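Local atomic coordinates of magnesium transporter (Enterococcus faecalis, PDB entry 2OUX), a protein that probably carries Mg(2+) across the cell membrane as a magnesium transporter, this chain being its cytoplasmic part with a CBS domain pair. Residues A[172-177]-A[231-236]; A[145-150]-A[242-247]. One frame throughout, in Å; residues are numbered along the deposited sequence.

Contact 1. Residues A[172-177]-A[231-236]; sequences TIYYVY and DFLAVP. With MG (magnesium ion), chain C.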
ATOM      1  N   THR A 172      -8.941  -3.234  -3.208  1.00 26.57           N
ATOM      2  CA  THR A 172      -8.128  -3.686  -2.095  1.00 25.72           C
ATOM      3  C   THR A 172      -9.035  -4.105  -0.946  1.00 26.25           C
ATOM      4  O   THR A 172     -10.147  -3.599  -0.802  1.00 28.12           O
ATOM      5  CB  THR A 172      -7.210  -2.565  -1.589  1.00 23.74           C
ATOM      6  OG1 THR A 172      -6.314  -3.091  -0.608  1.00 22.76           O
ATOM      7  CG2 THR A 172      -8.035  -1.440  -0.967  1.00 19.51           C
ATOM      8  N   ILE A 173      -8.551  -5.033  -0.133  1.00 25.37           N
ATOM      9  CA  ILE A 173      -9.296  -5.510   1.012  1.00 23.08           C
ATOM     10  C   ILE A 173      -8.446  -5.260   2.241  1.00 20.80           C
ATOM     11  O   ILE A 173      -8.805  -5.669   3.333  1.00 20.22           O
ATOM     12  CB  ILE A 173      -9.584  -7.033   0.914  1.00 26.16           C
ATOM     13  CG1 ILE A 173      -8.286  -7.838   1.063  1.00 28.63           C
ATOM     14  CG2 ILE A 173     -10.251  -7.346  -0.420  1.00 26.43           C
ATOM     15  CD1 ILE A 173      -8.525  -9.306   1.339  1.00 28.57           C
ATOM     16  N   TYR A 174      -7.317  -4.581   2.063  1.00 20.06           N
ATOM     17  CA  TYR A 174      -6.423  -4.334   3.185  1.00 21.00           C
ATOM     18  C   TYR A 174      -6.959  -3.347   4.199  1.00 22.62           C
ATOM     19  O   TYR A 174      -6.398  -3.173   5.275  1.00 23.38           O
ATOM     20  CB  TYR A 174      -5.030  -3.958   2.673  1.00 19.54           C
ATOM     21  CG  TYR A 174      -4.405  -5.146   1.950  1.00 18.42           C
ATOM     22  CD1 TYR A 174      -4.691  -6.448   2.361  1.00 16.46           C
ATOM     23  CD2 TYR A 174      -3.580  -4.975   0.843  1.00 15.70           C
ATOM     24  CE1 TYR A 174      -4.182  -7.559   1.680  1.00 18.59           C
ATOM     25  CE2 TYR A 174      -3.060  -6.079   0.152  1.00 20.40           C
ATOM     26  CZ  TYR A 174      -3.370  -7.372   0.579  1.00 19.96           C
ATOM     27  OH  TYR A 174      -2.885  -8.467  -0.101  1.00 19.68           O
ATOM     28  N   TYR A 175      -8.064  -2.708   3.844  1.00 24.73           N
ATOM     29  CA  TYR A 175      -8.756  -1.806   4.747  1.00 26.43           C
ATOM     30  C   TYR A 175     -10.207  -2.202   4.570  1.00 25.91           C
ATOM     31  O   TYR A 175     -10.663  -2.399   3.443  1.00 27.36           O
ATOM     32  CB  TYR A 175      -8.574  -0.332   4.354  1.00 26.39           C
ATOM     33  CG  TYR A 175      -7.295   0.289   4.850  1.00 29.13           C
ATOM     34  CD1 TYR A 175      -6.966   0.244   6.198  1.00 32.22           C
ATOM     35  CD2 TYR A 175      -6.411   0.917   3.975  1.00 29.25           C
ATOM     36  CE1 TYR A 175      -5.790   0.807   6.667  1.00 34.46           C
ATOM     37  CE2 TYR A 175      -5.230   1.482   4.433  1.00 31.24           C
ATOM     38  CZ  TYR A 175      -4.925   1.421   5.777  1.00 34.14           C
ATOM     39  OH  TYR A 175      -3.753   1.965   6.245  1.00 38.46           O
ATOM     40  N   VAL A 176     -10.927  -2.352   5.672  1.00 27.02           N
ATOM     41  CA  VAL A 176     -12.342  -2.698   5.597  1.00 26.36           C
ATOM     42  C   VAL A 176     -13.102  -1.545   6.228  1.00 27.01           C
ATOM     43  O   VAL A 176     -12.911  -1.235   7.401  1.00 26.43           O
ATOM     44  CB  VAL A 176     -12.656  -3.987   6.369  1.00 27.39           C
ATOM     45  CG1 VAL A 176     -14.130  -4.331   6.228  1.00 27.53           C
ATOM     46  CG2 VAL A 176     -11.793  -5.127   5.842  1.00 28.19           C
ATOM     47  N   TYR A 177     -13.959  -0.903   5.448  1.00 27.15           N
ATOM     48  CA  TYR A 177     -14.721   0.227   5.964  1.00 27.62           C
ATOM     49  C   TYR A 177     -16.038  -0.209   6.597  1.00 27.36           C
ATOM     50  O   TYR A 177     -16.688  -1.143   6.132  1.00 29.27           O
ATOM     51  CB  TYR A 177     -14.935   1.230   4.831  1.00 25.13           C
ATOM     52  CG  TYR A 177     -13.608   1.655   4.246  1.00 24.21           C
ATOM     53  CD1 TYR A 177     -12.825   2.622   4.880  1.00 22.13           C
ATOM     54  CD2 TYR A 177     -13.078   1.005   3.127  1.00 22.91           C
ATOM     55  CE1 TYR A 177     -11.544   2.928   4.426  1.00 17.14           C
ATOM     56  CE2 TYR A 177     -11.797   1.307   2.660  1.00 20.59           C
ATOM     57  CZ  TYR A 177     -11.039   2.262   3.324  1.00 20.78           C
ATOM     58  OH  TYR A 177      -9.753   2.499   2.920  1.00 20.23           O
ATOM     59  N   ASP A 231       0.606   7.730   5.751  1.00 28.43           N
ATOM     60  CA  ASP A 231       1.196   6.511   5.196  1.00 26.63           C
ATOM     61  C   ASP A 231       0.126   5.438   4.926  1.00 26.43           C
ATOM     62  O   ASP A 231       0.319   4.264   5.243  1.00 26.27           O
ATOM     63  CB  ASP A 231       2.263   5.963   6.154  1.00 27.97           C
ATOM     64  CG  ASP A 231       3.387   6.961   6.411  1.00 28.71           C
ATOM     65  OD1 ASP A 231       3.721   7.706   5.480  1.00 29.07           O
ATOM     66  OD2 ASP A 231       3.945   6.997   7.526  1.00 27.65           O
ATOM     67  N   PHE A 232      -1.005   5.846   4.354  1.00 26.08           N
ATOM     68  CA  PHE A 232      -2.090   4.914   4.042  1.00 25.74           C
ATOM     69  C   PHE A 232      -1.930   4.383   2.621  1.00 27.45           C
ATOM     70  O   PHE A 232      -1.390   5.079   1.755  1.00 28.31           O
ATOM     71  CB  PHE A 232      -3.448   5.603   4.100  1.00 25.93           C
ATOM     72  CG  PHE A 232      -3.900   5.982   5.474  1.00 27.71           C
ATOM     73  CD1 PHE A 232      -3.570   5.208   6.575  1.00 27.39           C
ATOM     74  CD2 PHE A 232      -4.753   7.066   5.650  1.00 28.47           C
ATOM     75  CE1 PHE A 232      -4.095   5.504   7.833  1.00 29.79           C
ATOM     76  CE2 PHE A 232      -5.280   7.362   6.901  1.00 28.53           C
ATOM     77  CZ  PHE A 232      -4.950   6.579   7.991  1.00 26.67           C
ATOM     78  N   LEU A 233      -2.414   3.166   2.377  1.00 25.17           N
ATOM     79  CA  LEU A 233      -2.340   2.582   1.042  1.00 23.78           C
ATOM     80  C   LEU A 233      -3.648   2.900   0.326  1.00 23.45           C
ATOM     81  O   LEU A 233      -3.812   2.628  -0.862  1.00 23.38           O
ATOM     82  CB  LEU A 233      -2.098   1.072   1.133  1.00 23.27           C
ATOM     83  CG  LEU A 233      -3.100   0.232   1.927  1.00 26.14           C
ATOM     84  CD1 LEU A 233      -4.292  -0.137   1.036  1.00 21.83           C
ATOM     85  CD2 LEU A 233      -2.403  -1.031   2.424  1.00 23.97           C
ATOM     86  N   ALA A 234      -4.580   3.490   1.066  1.00 23.86           N
ATOM     87  CA  ALA A 234      -5.868   3.891   0.511  1.00 25.14           C
ATOM     88  C   ALA A 234      -6.570   4.835   1.483  1.00 24.86           C
ATOM     89  O   ALA A 234      -6.264   4.844   2.677  1.00 24.33           O
ATOM     90  CB  ALA A 234      -6.747   2.665   0.238  1.00 24.00           C
ATOM     91  N   VAL A 235      -7.498   5.639   0.966  1.00 24.43           N
ATOM     92  CA  VAL A 235      -8.246   6.564   1.799  1.00 23.88           C
ATOM     93  C   VAL A 235      -9.667   6.699   1.276  1.00 24.71           C
ATOM     94  O   VAL A 235      -9.886   6.890   0.082  1.00 25.56           O
ATOM     95  CB  VAL A 235      -7.548   7.955   1.878  1.00 26.19           C
ATOM     96  CG1 VAL A 235      -7.582   8.664   0.527  1.00 23.59           C
ATOM     97  CG2 VAL A 235      -8.204   8.793   2.967  1.00 26.91           C
ATOM     98  N   PRO A 236     -10.660   6.580   2.172  1.00 25.69           N
ATOM     99  CA  PRO A 236     -12.067   6.684   1.780  1.00 27.65           C
ATOM    100  C   PRO A 236     -12.515   8.081   1.373  1.00 28.29           C
ATOM    101  O   PRO A 236     -11.967   9.084   1.825  1.00 27.22           O
ATOM    102  CB  PRO A 236     -12.812   6.143   3.004  1.00 25.74           C
ATOM    103  CG  PRO A 236     -11.929   6.501   4.123  1.00 25.95           C
ATOM    104  CD  PRO A 236     -10.537   6.226   3.597  1.00 25.02           C
TER
HETATM  105 MG    MG C 401       4.477   9.445   4.432  1.00 28.25          MG
HETATM  106  O   HOH W   1      -1.750   1.505   4.458  1.00 41.13           O
HETATM  107  O   HOH W   2       5.631  11.317   3.967  1.00 22.84           O
HETATM  108  O   HOH W   3       4.759   8.621   2.492  1.00 24.11           O
HETATM  109  O   HOH W   4       6.360   8.634   4.890  1.00 26.70           O
HETATM  110  O   HOH W   5       4.642   9.945   6.730  1.00 24.86           O
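Two tyrosines of 172-177, Y175 and Y177, lean across to 231-236 and make the dense part of this contact. Y175, with CG beside its backbone N (chi1 -83°), meets L233 tip to tip: its ring carbon CE2 lies 3.5 Å from L233 CG, while L233 N approaches the ring edge in plane. The Y175 hydroxyl also reaches the F232 ring, OH to CD1 3.3 Å, and the two rings stand steeply, planes at 80°. Farther along, Y177 crosses P236 at about a right angle, CE1 3.5 Å from P236 CD, and A234 CB lies 4.0 Å from Y177 OH. That buried OH has no hydrogen-bond partner in the model; a magnesium ion lies about 3 Å from the Y177 side chain, at a site assigned to Y177 and A234. T172 OG1 accepts from Y174 N (3.2 Å), an ST turn. The wet side is looser. One water joins Y175 OH to L233 N, its bond to L233 N being weak, and D231, just after helix 220-230 and with positive phi, turns its carboxylate away: OD1 binds a magnesium ion at 2.2 Å with four waters and R228 O. Strands 175-177 and 234-236 run side by side, 9.1 Å apart and nearly parallel, matching central strands of the two CBS sheets, joined by side chains. Strand 244-249 adds L244 and I247 against Y177, strand 185-190 backs Y175 and Y177, and L233 and the stacked ring of Y174 meet their counterparts on the second subunit.

Contact 2. Residues A[145-150]-A[242-247]; sequences TEFVSI and DHLLGI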
ATOM      1  N   THR A 145     -14.669   2.808  -7.115  1.00 21.29           N
ATOM      2  CA  THR A 145     -15.752   2.234  -6.329  1.00 22.06           C
ATOM      3  C   THR A 145     -15.613   0.842  -5.722  1.00 23.90           C
ATOM      4  O   THR A 145     -16.413   0.458  -4.874  1.00 24.17           O
ATOM      5  CB  THR A 145     -17.027   2.221  -7.180  1.00 23.72           C
ATOM      6  OG1 THR A 145     -16.779   1.473  -8.382  1.00 23.35           O
ATOM      7  CG2 THR A 145     -17.430   3.649  -7.557  1.00 21.97           C
ATOM      8  N   GLU A 146     -14.617   0.079  -6.141  1.00 25.49           N
ATOM      9  CA  GLU A 146     -14.494  -1.275  -5.628  1.00 26.14           C
ATOM     10  C   GLU A 146     -13.792  -1.410  -4.278  1.00 25.77           C
ATOM     11  O   GLU A 146     -12.656  -1.864  -4.204  1.00 27.33           O
ATOM     12  CB  GLU A 146     -13.820  -2.141  -6.688  1.00 25.52           C
ATOM     13  CG  GLU A 146     -14.543  -2.092  -8.046  1.00 25.54           C
ATOM     14  CD  GLU A 146     -14.200  -0.836  -8.860  1.00 26.93           C
ATOM     15  OE1 GLU A 146     -13.310  -0.072  -8.436  1.00 24.15           O
ATOM     16  OE2 GLU A 146     -14.804  -0.622  -9.934  1.00 28.84           O
ATOM     17  N   PHE A 147     -14.492  -1.019  -3.217  1.00 26.20           N
ATOM     18  CA  PHE A 147     -13.969  -1.084  -1.850  1.00 28.00           C
ATOM     19  C   PHE A 147     -14.822  -2.051  -1.024  1.00 29.54           C
ATOM     20  O   PHE A 147     -15.937  -2.404  -1.415  1.00 29.72           O
ATOM     21  CB  PHE A 147     -14.002   0.306  -1.197  1.00 26.16           C
ATOM     22  CG  PHE A 147     -15.384   0.925  -1.147  1.00 28.19           C
ATOM     23  CD1 PHE A 147     -16.341   0.461  -0.249  1.00 24.33           C
ATOM     24  CD2 PHE A 147     -15.741   1.942  -2.033  1.00 25.47           C
ATOM     25  CE1 PHE A 147     -17.633   0.991  -0.237  1.00 24.65           C
ATOM     26  CE2 PHE A 147     -17.032   2.480  -2.028  1.00 26.56           C
ATOM     27  CZ  PHE A 147     -17.981   2.001  -1.126  1.00 25.64           C
ATOM     28  N   VAL A 148     -14.301  -2.461   0.126  1.00 28.91           N
ATOM     29  CA  VAL A 148     -15.030  -3.376   0.992  1.00 29.45           C
ATOM     30  C   VAL A 148     -15.663  -2.652   2.172  1.00 28.05           C
ATOM     31  O   VAL A 148     -14.980  -1.980   2.939  1.00 28.22           O
ATOM     32  CB  VAL A 148     -14.105  -4.476   1.565  1.00 28.83           C
ATOM     33  CG1 VAL A 148     -14.917  -5.444   2.413  1.00 28.92           C
ATOM     34  CG2 VAL A 148     -13.400  -5.199   0.438  1.00 30.57           C
ATOM     35  N   SER A 149     -16.971  -2.800   2.325  1.00 27.09           N
ATOM     36  CA  SER A 149     -17.655  -2.176   3.446  1.00 29.02           C
ATOM     37  C   SER A 149     -18.540  -3.194   4.166  1.00 28.70           C
ATOM     38  O   SER A 149     -19.115  -4.086   3.542  1.00 29.48           O
ATOM     39  CB  SER A 149     -18.496  -0.991   2.961  1.00 30.77           C
ATOM     40  OG  SER A 149     -19.299  -1.353   1.857  1.00 31.57           O
ATOM     41  N   ILE A 150     -18.627  -3.066   5.483  1.00 27.80           N
ATOM     42  CA  ILE A 150     -19.440  -3.961   6.298  1.00 28.78           C
ATOM     43  C   ILE A 150     -20.134  -3.142   7.377  1.00 29.49           C
ATOM     44  O   ILE A 150     -19.851  -1.952   7.538  1.00 27.65           O
ATOM     45  CB  ILE A 150     -18.574  -5.024   7.003  1.00 26.99           C
ATOM     46  CG1 ILE A 150     -17.528  -4.325   7.875  1.00 29.84           C
ATOM     47  CG2 ILE A 150     -17.933  -5.933   5.983  1.00 23.43           C
ATOM     48  CD1 ILE A 150     -16.799  -5.238   8.837  1.00 31.93           C
ATOM     49  N   ASP A 242     -21.214  12.421   4.612  1.00 47.61           N
ATOM     50  CA  ASP A 242     -20.426  11.283   5.067  1.00 47.42           C
ATOM     51  C   ASP A 242     -20.841   9.936   4.490  1.00 45.80           C
ATOM     52  O   ASP A 242     -20.718   8.907   5.154  1.00 47.07           O
ATOM     53  CB  ASP A 242     -20.437  11.207   6.594  1.00 48.55           C
ATOM     54  CG  ASP A 242     -19.763  12.395   7.229  1.00 51.58           C
ATOM     55  OD1 ASP A 242     -18.611  12.695   6.836  1.00 50.84           O
ATOM     56  OD2 ASP A 242     -20.381  13.025   8.114  1.00 53.35           O
ATOM     57  N   HIS A 243     -21.342   9.944   3.262  1.00 43.35           N
ATOM     58  CA  HIS A 243     -21.722   8.710   2.590  1.00 41.31           C
ATOM     59  C   HIS A 243     -20.451   8.218   1.903  1.00 38.79           C
ATOM     60  O   HIS A 243     -19.794   8.984   1.192  1.00 38.58           O
ATOM     61  CB  HIS A 243     -22.797   8.979   1.534  1.00 42.93           C
ATOM     62  CG  HIS A 243     -24.128   9.350   2.100  1.00 44.18           C
ATOM     63  ND1 HIS A 243     -24.925   8.460   2.782  1.00 44.43           N
ATOM     64  CD2 HIS A 243     -24.822  10.519   2.063  1.00 44.54           C
ATOM     65  CE1 HIS A 243     -26.050   9.055   3.143  1.00 45.89           C
ATOM     66  NE2 HIS A 243     -26.007  10.306   2.715  1.00 45.09           N
ATOM     67  N   LEU A 244     -20.102   6.954   2.119  1.00 34.79           N
ATOM     68  CA  LEU A 244     -18.895   6.384   1.515  1.00 32.50           C
ATOM     69  C   LEU A 244     -19.074   6.218   0.008  1.00 29.87           C
ATOM     70  O   LEU A 244     -19.856   5.379  -0.443  1.00 28.63           O
ATOM     71  CB  LEU A 244     -18.576   5.033   2.169  1.00 30.74           C
ATOM     72  CG  LEU A 244     -17.382   4.239   1.631  1.00 32.62           C
ATOM     73  CD1 LEU A 244     -16.131   5.105   1.572  1.00 29.78           C
ATOM     74  CD2 LEU A 244     -17.162   3.038   2.525  1.00 32.34           C
ATOM     75  N   LEU A 245     -18.341   7.010  -0.768  1.00 29.47           N
ATOM     76  CA  LEU A 245     -18.453   6.956  -2.221  1.00 29.58           C
ATOM     77  C   LEU A 245     -17.383   6.130  -2.907  1.00 29.59           C
ATOM     78  O   LEU A 245     -17.646   5.479  -3.918  1.00 28.96           O
ATOM     79  CB  LEU A 245     -18.449   8.375  -2.804  1.00 31.25           C
ATOM     80  CG  LEU A 245     -19.693   9.214  -2.481  1.00 33.95           C
ATOM     81  CD1 LEU A 245     -19.573  10.610  -3.106  1.00 32.09           C
ATOM     82  CD2 LEU A 245     -20.934   8.499  -2.997  1.00 30.71           C
ATOM     83  N   GLY A 246     -16.170   6.170  -2.373  1.00 27.94           N
ATOM     84  CA  GLY A 246     -15.099   5.409  -2.982  1.00 25.29           C
ATOM     85  C   GLY A 246     -13.795   5.525  -2.218  1.00 25.45           C
ATOM     86  O   GLY A 246     -13.758   6.007  -1.081  1.00 24.11           O
ATOM     87  N   ILE A 247     -12.720   5.069  -2.848  1.00 23.63           N
ATOM     88  CA  ILE A 247     -11.405   5.125  -2.242  1.00 22.65           C
ATOM     89  C   ILE A 247     -10.386   5.571  -3.264  1.00 19.93           C
ATOM     90  O   ILE A 247     -10.553   5.343  -4.461  1.00 19.28           O
ATOM     91  CB  ILE A 247     -10.949   3.746  -1.723  1.00 24.31           C
ATOM     92  CG1 ILE A 247     -11.092   2.707  -2.843  1.00 24.04           C
ATOM     93  CG2 ILE A 247     -11.741   3.361  -0.474  1.00 20.84           C
ATOM     94  CD1 ILE A 247     -10.425   1.382  -2.535  1.00 23.56           C
TER
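E146 OE2 has one firm bond, to T98 OG1; T145 OG1, itself hydrogen-bonded to T98 OG1, stands 3.3 Å from E146 OE2 and makes at most a weak bond to it. The other carboxylate oxygen, OE1, bonds to T144 OG1. The backbone tightens here too, F147 N reaching T145 O at 2.9 Å in an inverse gamma turn centred on E146, from which F147 points toward 242-247. Its CG takes the crowded position between backbone N and carbonyl carbon (chi1 58°), and the ring becomes the main bearing surface of the contact. L244, its CG anti to the backbone N (chi1 177°), comes tip to tip from over one face: CG sits 4.0 Å from the ring centroid, 27° off the normal, a CH-pi contact, and CD2 lies 3.5 Å from F147 CE1. In this CBS pair, 145-150 enters the first edge strand of one sheet, whereas 242-247 runs into the edge strand of the other sheet, 244-249, where L245 and G246 form a classic beta bulge against strand 234-238. The bulge presents backbone to the phenylalanine: L245 O lies in plane at the ring edge, 3.6 Å from F147 CE2, and G246 CA stands 3.6 Å from the same atom. Nearer the root of the side chain, I247 CG2 packs on F147 CB at 3.9 Å. L245 itself turns from the ring toward Y134 and M143, and T145 rests on helix 122-131.

In the fold
Contact 2 spans 145-150 to 242-247 and encloses contact 1, 172-177 with 231-236, along the chain; their centres lie 10 Å apart on the same side of the chain's centre. Both join the same two three-stranded sheets, one from each CBS domain. Strand 149-150 runs beside 175-179, and 244-249 beside 234-238, so each contact takes one strand from either sheet. Y177 is where they meet: its backbone N and O probably hydrogen-bond to V148 O and I150 N, while its CB packs on L244 CD2. Together they seat one CBS domain on the other in the cytoplasmic part of the transporter, beside bound magnesium.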